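Local coordinates for metallophosphoesterase TT1561-like domain-containing protein (PDB 2YVT), which is of unknown function but, as a member of the calcineurin-like metallophosphoesterase superfamily, probably hydrolyses phosphate esters with the help of bound metal ions, at residues A[101-106]-A[122-127]. Residues are numbered along the deposited sequence; the frame is centred on the assembly and turned at random.
Sequences APLKIF and VLHEGF
Leu103 and His124 reach toward each other from opposite directions, and both methyls of the leucine come to rest against the CD2-NE2 side of the imidazole. Leu103 CD1 comes in obliquely to the ring, 3.7 Å from His124 CD2, while Leu103 CD2 is 3.9 Å from the same carbon. On both residues CG stands anti to the backbone N (chi1 -177° for Leu103, 180° for His124), which points each side chain at the other, and together they fill the 9.8 Å between Leu103 CA and His124 CA. A forked aliphatic end suits this place because its two methyls can both lie along that side of the ring. The histidine adds two nitrogens for polar partners: ND1 is hydrogen-bonded to Gly140 N and NE2 to Tyr156 OH, which fixes the rotation of the imidazole. Glu125 serves both ways, laying its aliphatic CG over the centre of one imidazole face, 3.7 Å above its plane, while its carboxylate OE1 is hydrogen-bonded to Tyr160 OH. Replacing Leu103 with an alanine would probably open a gap beside His124 CD2 and strip the imidazole of its apolar neighbour from the helix.

One helical turn later, Phe106 meets Val122 in a second apolar contact. Val122 CG1 comes up to the edge of the phenyl ring, near its plane, 3.6 Å from Phe106 CE2. The phenylalanine covers about half of the way between the backbones, and the short, branched valine meets its edge with a methyl.

Pro102, joined to Ala101 by a cis peptide bond, occupies the N-cap position of helix 103-112, whose first turn packs against the end of strand 120-122, an outermost strand of one sheet, and the link to strand 126-130 of the other. There Glu125 and Gly126 form a G1 beta bulge opposite Gly138 of strand 134-144, and Ile105 turns to helix 65-86.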
loop_
_atom_site.group_PDB
_atom_site.type_symbol
_atom_site.label_atom_id
_atom_site.label_comp_id
_atom_site.label_asym_id
_atom_site.label_seq_id
_atom_site.Cartn_x
_atom_site.Cartn_y
_atom_site.Cartn_z
ATOM N N ALA A 101 0.259 -10.472 6.051
ATOM C CA ALA A 101 -0.709 -11.519 6.290
ATOM C C ALA A 101 -0.241 -12.361 7.481
ATOM O O ALA A 101 0.952 -12.395 7.779
ATOM C CB ALA A 101 -0.818 -12.392 5.044
ATOM N N PRO A 102 -1.178 -13.047 8.162
ATOM C CA PRO A 102 -2.625 -13.074 7.921
ATOM C C PRO A 102 -3.309 -11.715 8.097
ATOM O O PRO A 102 -2.951 -10.937 8.997
ATOM C CB PRO A 102 -3.139 -14.071 8.971
ATOM C CG PRO A 102 -1.931 -14.919 9.308
ATOM C CD PRO A 102 -0.790 -13.949 9.261
ATOM N N LEU A 103 -4.293 -11.436 7.244
ATOM C CA LEU A 103 -5.029 -10.182 7.359
ATOM C C LEU A 103 -5.596 -9.978 8.762
ATOM O O LEU A 103 -5.539 -8.868 9.297
ATOM C CB LEU A 103 -6.146 -10.082 6.320
ATOM C CG LEU A 103 -6.928 -8.765 6.308
ATOM C CD1 LEU A 103 -6.019 -7.549 6.021
ATOM C CD2 LEU A 103 -8.044 -8.849 5.286
ATOM N N LYS A 104 -6.128 -11.043 9.357
ATOM C CA LYS A 104 -6.729 -10.928 10.696
ATOM C C LYS A 104 -5.711 -10.444 11.733
ATOM O O LYS A 104 -6.051 -9.669 12.624
ATOM C CB LYS A 104 -7.399 -12.243 11.120
ATOM C CG LYS A 104 -8.631 -12.594 10.244
ATOM C CD LYS A 104 -9.391 -13.825 10.738
ATOM C CE LYS A 104 -10.626 -14.125 9.883
ATOM N NZ LYS A 104 -10.319 -14.495 8.466
ATOM N N ILE A 105 -4.459 -10.888 11.598
ATOM C CA ILE A 105 -3.386 -10.463 12.497
ATOM C C ILE A 105 -2.958 -9.017 12.194
ATOM O O ILE A 105 -2.733 -8.214 13.104
ATOM C CB ILE A 105 -2.193 -11.446 12.437
ATOM C CG1 ILE A 105 -2.645 -12.794 13.016
ATOM C CG2 ILE A 105 -0.968 -10.884 13.177
ATOM C CD1 ILE A 105 -1.591 -13.885 12.994
ATOM N N PHE A 106 -2.865 -8.682 10.911
ATOM C CA PHE A 106 -2.541 -7.327 10.516
ATOM C C PHE A 106 -3.574 -6.331 11.063
ATOM O O PHE A 106 -3.216 -5.289 11.609
ATOM C CB PHE A 106 -2.464 -7.218 8.990
ATOM C CG PHE A 106 -2.127 -5.850 8.518
ATOM C CD1 PHE A 106 -0.818 -5.393 8.555
ATOM C CD2 PHE A 106 -3.129 -4.998 8.073
ATOM C CE1 PHE A 106 -0.507 -4.094 8.131
ATOM C CE2 PHE A 106 -2.831 -3.715 7.661
ATOM C CZ PHE A 106 -1.526 -3.262 7.693
ATOM N N VAL A 122 -5.398 2.560 8.940
ATOM C CA VAL A 122 -5.206 1.521 7.936
ATOM C C VAL A 122 -6.406 1.527 6.995
ATOM O O VAL A 122 -7.558 1.510 7.447
ATOM C CB VAL A 122 -5.029 0.119 8.583
ATOM C CG1 VAL A 122 -5.136 -0.977 7.535
ATOM C CG2 VAL A 122 -3.694 0.038 9.309
ATOM N N LEU A 123 -6.129 1.577 5.692
ATOM C CA LEU A 123 -7.174 1.535 4.675
ATOM C C LEU A 123 -7.023 0.272 3.861
ATOM O O LEU A 123 -6.051 0.101 3.127
ATOM C CB LEU A 123 -7.102 2.758 3.756
ATOM C CG LEU A 123 -7.332 4.118 4.401
ATOM C CD1 LEU A 123 -7.184 5.190 3.343
ATOM C CD2 LEU A 123 -8.698 4.194 5.061
ATOM N N HIS A 124 -7.976 -0.629 4.028
ATOM C CA HIS A 124 -7.997 -1.845 3.242
ATOM C C HIS A 124 -9.438 -2.276 3.044
ATOM O O HIS A 124 -10.130 -2.618 4.009
ATOM C CB HIS A 124 -7.181 -2.964 3.902
ATOM C CG HIS A 124 -7.187 -4.238 3.115
ATOM N ND1 HIS A 124 -6.733 -4.306 1.813
ATOM C CD2 HIS A 124 -7.619 -5.481 3.429
ATOM C CE1 HIS A 124 -6.871 -5.541 1.365
ATOM N NE2 HIS A 124 -7.417 -6.273 2.322
ATOM N N GLU A 125 -9.883 -2.241 1.788
ATOM C CA GLU A 125 -11.299 -2.456 1.447
ATOM C C GLU A 125 -12.176 -1.420 2.156
ATOM O O GLU A 125 -13.285 -1.714 2.613
ATOM C CB GLU A 125 -11.749 -3.875 1.792
ATOM C CG GLU A 125 -10.801 -4.951 1.306
ATOM C CD GLU A 125 -11.277 -6.323 1.661
ATOM O OE1 GLU A 125 -12.392 -6.671 1.244
ATOM O OE2 GLU A 125 -10.548 -7.045 2.367
ATOM N N GLY A 126 -11.665 -0.197 2.237
ATOM C CA GLY A 126 -12.322 0.852 2.991
ATOM C C GLY A 126 -11.815 2.222 2.617
ATOM O O GLY A 126 -10.992 2.382 1.696
ATOM N N PHE A 127 -12.303 3.213 3.352
ATOM C CA PHE A 127 -12.151 4.589 2.935
ATOM C C PHE A 127 -12.124 5.498 4.140
ATOM O O PHE A 127 -12.581 5.128 5.223
ATOM C CB PHE A 127 -13.326 4.979 2.041
ATOM C CG PHE A 127 -14.644 4.995 2.764
ATOM C CD1 PHE A 127 -15.161 6.187 3.264
ATOM C CD2 PHE A 127 -15.355 3.814 2.963
ATOM C CE1 PHE A 127 -16.383 6.201 3.941
ATOM C CE2 PHE A 127 -16.579 3.819 3.650
ATOM C CZ PHE A 127 -17.088 5.018 4.137
#